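Local coordinates for uncharacterized protein (Thermus thermophilus HB8, PDB 6SCE) that cuts DNA as a type III CRISPR defence nuclease that is activated by cyclic oligoadenylate, at residues P286-E290 / G291-L295; L392-R395 / D396-A400. All coordinates share one frame; numbering follows the deposited sequence.

Both contacts are local, and both lead into parallel strands of one mixed sheet. Interaction 1 delivers the chain to strand 293-297, flanked by strands 316-321 and 375-378; interaction 2 leaves helix 384-393 and enters strand 399-404, on the far side of 375-378. Their centres lie 13 Å apart and their nearest atoms about 4 Å, without touching. Interaction 1 is partly buried, with Pro288 and Leu293 packed against each other and no hydrogen bond between its halves. Interaction 2 is a surface turn: a backbone hydrogen bond closes it, an arginine ties it back to the preceding helix end, and Leu394 packs on two alanines, Ala398 and Ala400.

Interaction 1. Residues P286-E290 / G291-L295; sequences PLPQE and GPLLL
The flat peptide group between Glu290 and Gly291 meets Leu293 at its carbonyl oxygen: CD1 comes within 3.2 Å of Glu290 O, a tight fit, and approaches it obliquely, tilted about 37° out of the peptide plane. The puckered ring of Pro288 presents its CB and CG carbons to the same leucine: CD2 of Leu293 sits 3.8 Å from Pro288 CB and 3.9 Å from Pro288 CG, while the other methyl, CD1, also reaches CB. The two side chains cross at about a right angle, the forked leucine end spanning the ring's CB corner. One methyl therefore packs against both proline carbon and backbone oxygen, whereas CD2 has the proline alone among the residues here. Leu293 CG stands beside its own backbone N (chi1 -90°), a torsion that turns both methyls back over the preceding loop. An alanine in place of Leu293 lacks both methyls and would probably leave the CB corner of Pro288 uncovered on this side, opening a gap between the loop and the start of the strand. The extended side chain of Glu290 leads the other way, and its carboxylate makes a long, weak ion pair with Arg342. Gly291 joins Pro292 through a cis peptide bond at the bend, and the Gly291 carbonyl is held by Arg315. Tyr318 of strand 316-321 touches both Pro288 and Leu293, while helix 354-370 adds Glu367 against the proline and Ala368 against the leucine. The arrangement is a proline-rich loop folding back on the first residue of a central parallel strand, in an alpha/beta sheet of strand order 3-2-1-4-5 consistent with the Rossmann-like CARF fold.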
loop_
_atom_site.group_PDB
_atom_site.type_symbol
_atom_site.label_atom_id
_atom_site.label_comp_id
_atom_site.label_asym_id
_atom_site.label_seq_id
_atom_site.Cartn_x
_atom_site.Cartn_y
_atom_site.Cartn_z
ATOM N N PRO A 286 22.757 -18.251 -0.053
ATOM C CA PRO A 286 24.126 -18.341 0.492
ATOM C C PRO A 286 24.114 -18.068 1.978
ATOM O O PRO A 286 23.358 -17.189 2.428
ATOM C CB PRO A 286 24.886 -17.204 -0.217
ATOM C CG PRO A 286 24.062 -16.833 -1.394
ATOM C CD PRO A 286 22.633 -17.239 -1.115
ATOM N N LEU A 287 24.939 -18.796 2.731
ATOM C CA LEU A 287 25.069 -18.582 4.168
ATOM C C LEU A 287 25.680 -17.211 4.408
ATOM O O LEU A 287 26.407 -16.696 3.552
ATOM C CB LEU A 287 25.910 -19.690 4.834
ATOM C CG LEU A 287 25.280 -21.093 4.837
ATOM C CD1 LEU A 287 26.114 -22.067 5.655
ATOM C CD2 LEU A 287 23.845 -21.073 5.376
ATOM N N PRO A 288 25.311 -16.571 5.523
ATOM C CA PRO A 288 25.802 -15.246 5.802
ATOM C C PRO A 288 27.255 -15.270 6.253
ATOM O O PRO A 288 27.667 -16.200 6.935
ATOM C CB PRO A 288 24.915 -14.781 6.952
ATOM C CG PRO A 288 24.495 -16.028 7.622
ATOM C CD PRO A 288 24.337 -17.018 6.524
ATOM N N GLN A 289 28.000 -14.252 5.861
ATOM C CA GLN A 289 29.403 -14.103 6.251
ATOM C C GLN A 289 29.640 -12.945 7.209
ATOM O O GLN A 289 30.664 -12.907 7.887
ATOM C CB GLN A 289 30.261 -13.920 5.007
ATOM C CG GLN A 289 30.235 -15.135 4.108
ATOM C CD GLN A 289 31.395 -15.161 3.155
ATOM O OE1 GLN A 289 32.336 -15.940 3.334
ATOM N NE2 GLN A 289 31.352 -14.294 2.141
ATOM N N GLU A 290 28.685 -12.026 7.300
ATOM C CA GLU A 290 28.900 -10.743 7.946
ATOM C C GLU A 290 27.576 -10.257 8.536
ATOM O O GLU A 290 26.553 -10.356 7.881
ATOM C CB GLU A 290 29.369 -9.770 6.872
ATOM C CG GLU A 290 30.350 -8.719 7.329
ATOM C CD GLU A 290 30.897 -7.906 6.174
ATOM O OE1 GLU A 290 30.458 -8.109 5.019
ATOM O OE2 GLU A 290 31.772 -7.061 6.430
ATOM N N GLY A 291 27.598 -9.771 9.769
ATOM C CA GLY A 291 26.425 -9.195 10.402
ATOM C C GLY A 291 26.520 -7.688 10.506
ATOM O O GLY A 291 27.595 -7.127 10.268
ATOM N N PRO A 292 25.424 -7.010 10.860
ATOM C CA PRO A 292 24.098 -7.619 11.072
ATOM C C PRO A 292 23.413 -8.070 9.774
ATOM O O PRO A 292 23.766 -7.619 8.671
ATOM C CB PRO A 292 23.279 -6.473 11.684
ATOM C CG PRO A 292 24.256 -5.437 12.097
ATOM C CD PRO A 292 25.429 -5.579 11.192
ATOM N N LEU A 293 22.436 -8.950 9.929
ATOM C CA LEU A 293 21.592 -9.431 8.855
ATOM C C LEU A 293 20.200 -8.852 8.992
ATOM O O LEU A 293 19.701 -8.684 10.107
ATOM C CB LEU A 293 21.389 -10.929 8.974
ATOM C CG LEU A 293 22.335 -11.891 8.307
ATOM C CD1 LEU A 293 23.746 -11.621 8.736
ATOM C CD2 LEU A 293 21.916 -13.298 8.676
ATOM N N LEU A 294 19.577 -8.602 7.853
ATOM C CA LEU A 294 18.144 -8.274 7.791
ATOM C C LEU A 294 17.479 -9.277 6.874
ATOM O O LEU A 294 17.903 -9.462 5.731
ATOM C CB LEU A 294 17.919 -6.873 7.268
ATOM C CG LEU A 294 16.469 -6.427 7.022
ATOM C CD1 LEU A 294 15.644 -6.566 8.300
ATOM C CD2 LEU A 294 16.434 -5.005 6.501
ATOM N N LEU A 295 16.442 -9.921 7.383
ATOM C CA LEU A 295 15.591 -10.804 6.610
ATOM C C LEU A 295 14.228 -10.135 6.444
ATOM O O LEU A 295 13.660 -9.653 7.411
ATOM C CB LEU A 295 15.395 -12.124 7.326
ATOM C CG LEU A 295 16.595 -12.759 8.009
ATOM C CD1 LEU A 295 16.162 -14.072 8.640
ATOM C CD2 LEU A 295 17.717 -12.942 7.040
#

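Interaction 2. Residues L392-R395 / D396-A400; sequences LALR and DGARA
Leu394 is the first residue of 392-395 whose side chain meets 396-400, and it does so with both methyls. With chi1 at -57°, the branch point of Leu394 is carried away from its carbonyl carbon, and CD1 reaches Ala400 CB at 3.7 Å while CD2 lies against Ala398 CB at 4.0 Å. Ala377 of strand 375-378 touches the same leucine. The contact thus lies at the helix-to-strand link of a beta-alpha-beta unit (strand 375-378, helix 384-393, strand 399-404), and the link itself is a type II beta turn from Arg395 to Ala398. Next along the chain, Arg395 closes this turn: its O accepts a hydrogen bond from Ala398 N at 3.0 Å in the carbonyl plane, almost straight at 167°. Gly397 occupies the third position, where a CB would jam against the carbonyl oxygen of Asp396. The Arg395 side chain bends at chi2 (-70°) and folds back beside the end of the helix. NH1 there grips two carbonyls, Leu392 O at 3.0 Å, which lies at the guanidinium edge, and Leu394 O at 2.9 Å, approached from above its carbonyl plane. NE makes a salt bridge to Glu366 of helix 354-370.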
loop_
_atom_site.group_PDB
_atom_site.type_symbol
_atom_site.label_atom_id
_atom_site.label_comp_id
_atom_site.label_asym_id
_atom_site.label_seq_id
_atom_site.Cartn_x
_atom_site.Cartn_y
_atom_site.Cartn_z
ATOM N N LEU A 392 8.618 -18.504 11.490
ATOM C CA LEU A 392 8.868 -19.914 11.825
ATOM C C LEU A 392 10.306 -20.343 11.522
ATOM O O LEU A 392 10.768 -21.374 12.037
ATOM C CB LEU A 392 7.856 -20.826 11.107
ATOM C CG LEU A 392 6.433 -20.720 11.667
ATOM C CD1 LEU A 392 5.429 -21.380 10.760
ATOM C CD2 LEU A 392 6.321 -21.294 13.073
ATOM N N ALA A 393 10.996 -19.565 10.707
ATOM C CA ALA A 393 12.426 -19.754 10.459
ATOM C C ALA A 393 13.287 -19.282 11.616
ATOM O O ALA A 393 14.456 -19.637 11.698
ATOM C CB ALA A 393 12.846 -19.010 9.213
ATOM N N LEU A 394 12.732 -18.428 12.476
ATOM C CA LEU A 394 13.518 -17.811 13.525
ATOM C C LEU A 394 13.835 -18.818 14.630
ATOM O O LEU A 394 13.192 -19.848 14.738
ATOM C CB LEU A 394 12.816 -16.603 14.104
ATOM C CG LEU A 394 12.491 -15.553 13.023
ATOM C CD1 LEU A 394 11.875 -14.357 13.714
ATOM C CD2 LEU A 394 13.673 -15.118 12.151
ATOM N N ARG A 395 14.879 -18.514 15.387
ATOM C CA ARG A 395 15.249 -19.282 16.568
ATOM C C ARG A 395 15.623 -18.288 17.651
ATOM O O ARG A 395 15.906 -17.117 17.356
ATOM C CB ARG A 395 16.469 -20.184 16.284
ATOM C CG ARG A 395 16.297 -21.160 15.130
ATOM C CD ARG A 395 15.317 -22.282 15.419
ATOM N NE ARG A 395 15.258 -23.212 14.276
ATOM C CZ ARG A 395 14.368 -23.181 13.269
ATOM N NH1 ARG A 395 13.389 -22.279 13.212
ATOM N NH2 ARG A 395 14.451 -24.087 12.304
ATOM N N ASP A 396 15.633 -18.760 18.897
ATOM C CA ASP A 396 16.011 -17.923 20.044
ATOM C C ASP A 396 17.285 -17.137 19.723
ATOM O O ASP A 396 18.252 -17.704 19.228
ATOM C CB ASP A 396 16.229 -18.785 21.305
ATOM C CG ASP A 396 14.948 -19.398 21.841
ATOM O OD1 ASP A 396 13.834 -18.976 21.444
ATOM O OD2 ASP A 396 15.052 -20.308 22.693
ATOM N N GLY A 397 17.260 -15.829 19.960
ATOM C CA GLY A 397 18.361 -14.940 19.588
ATOM C C GLY A 397 18.037 -14.011 18.422
ATOM O O GLY A 397 18.570 -12.912 18.341
ATOM N N ALA A 398 17.166 -14.450 17.513
ATOM C CA ALA A 398 16.726 -13.588 16.413
ATOM C C ALA A 398 15.958 -12.385 16.954
ATOM O O ALA A 398 15.340 -12.422 18.030
ATOM C CB ALA A 398 15.887 -14.368 15.396
ATOM N N ARG A 399 16.029 -11.293 16.216
ATOM C CA ARG A 399 15.399 -10.071 16.618
ATOM C C ARG A 399 14.257 -9.741 15.657
ATOM O O ARG A 399 14.472 -9.076 14.640
ATOM C CB ARG A 399 16.429 -8.958 16.613
ATOM C CG ARG A 399 17.628 -9.247 17.506
ATOM C CD ARG A 399 18.833 -8.475 17.015
ATOM N NE ARG A 399 20.017 -8.750 17.830
ATOM C CZ ARG A 399 20.714 -7.841 18.502
ATOM N NH1 ARG A 399 20.379 -6.579 18.467
ATOM N NH2 ARG A 399 21.794 -8.205 19.198
ATOM N N ALA A 400 13.055 -10.191 15.978
ATOM C CA ALA A 400 11.872 -9.895 15.120
ATOM C C ALA A 400 11.163 -8.598 15.488
ATOM O O ALA A 400 11.024 -8.246 16.670
ATOM C CB ALA A 400 10.900 -11.044 15.156
#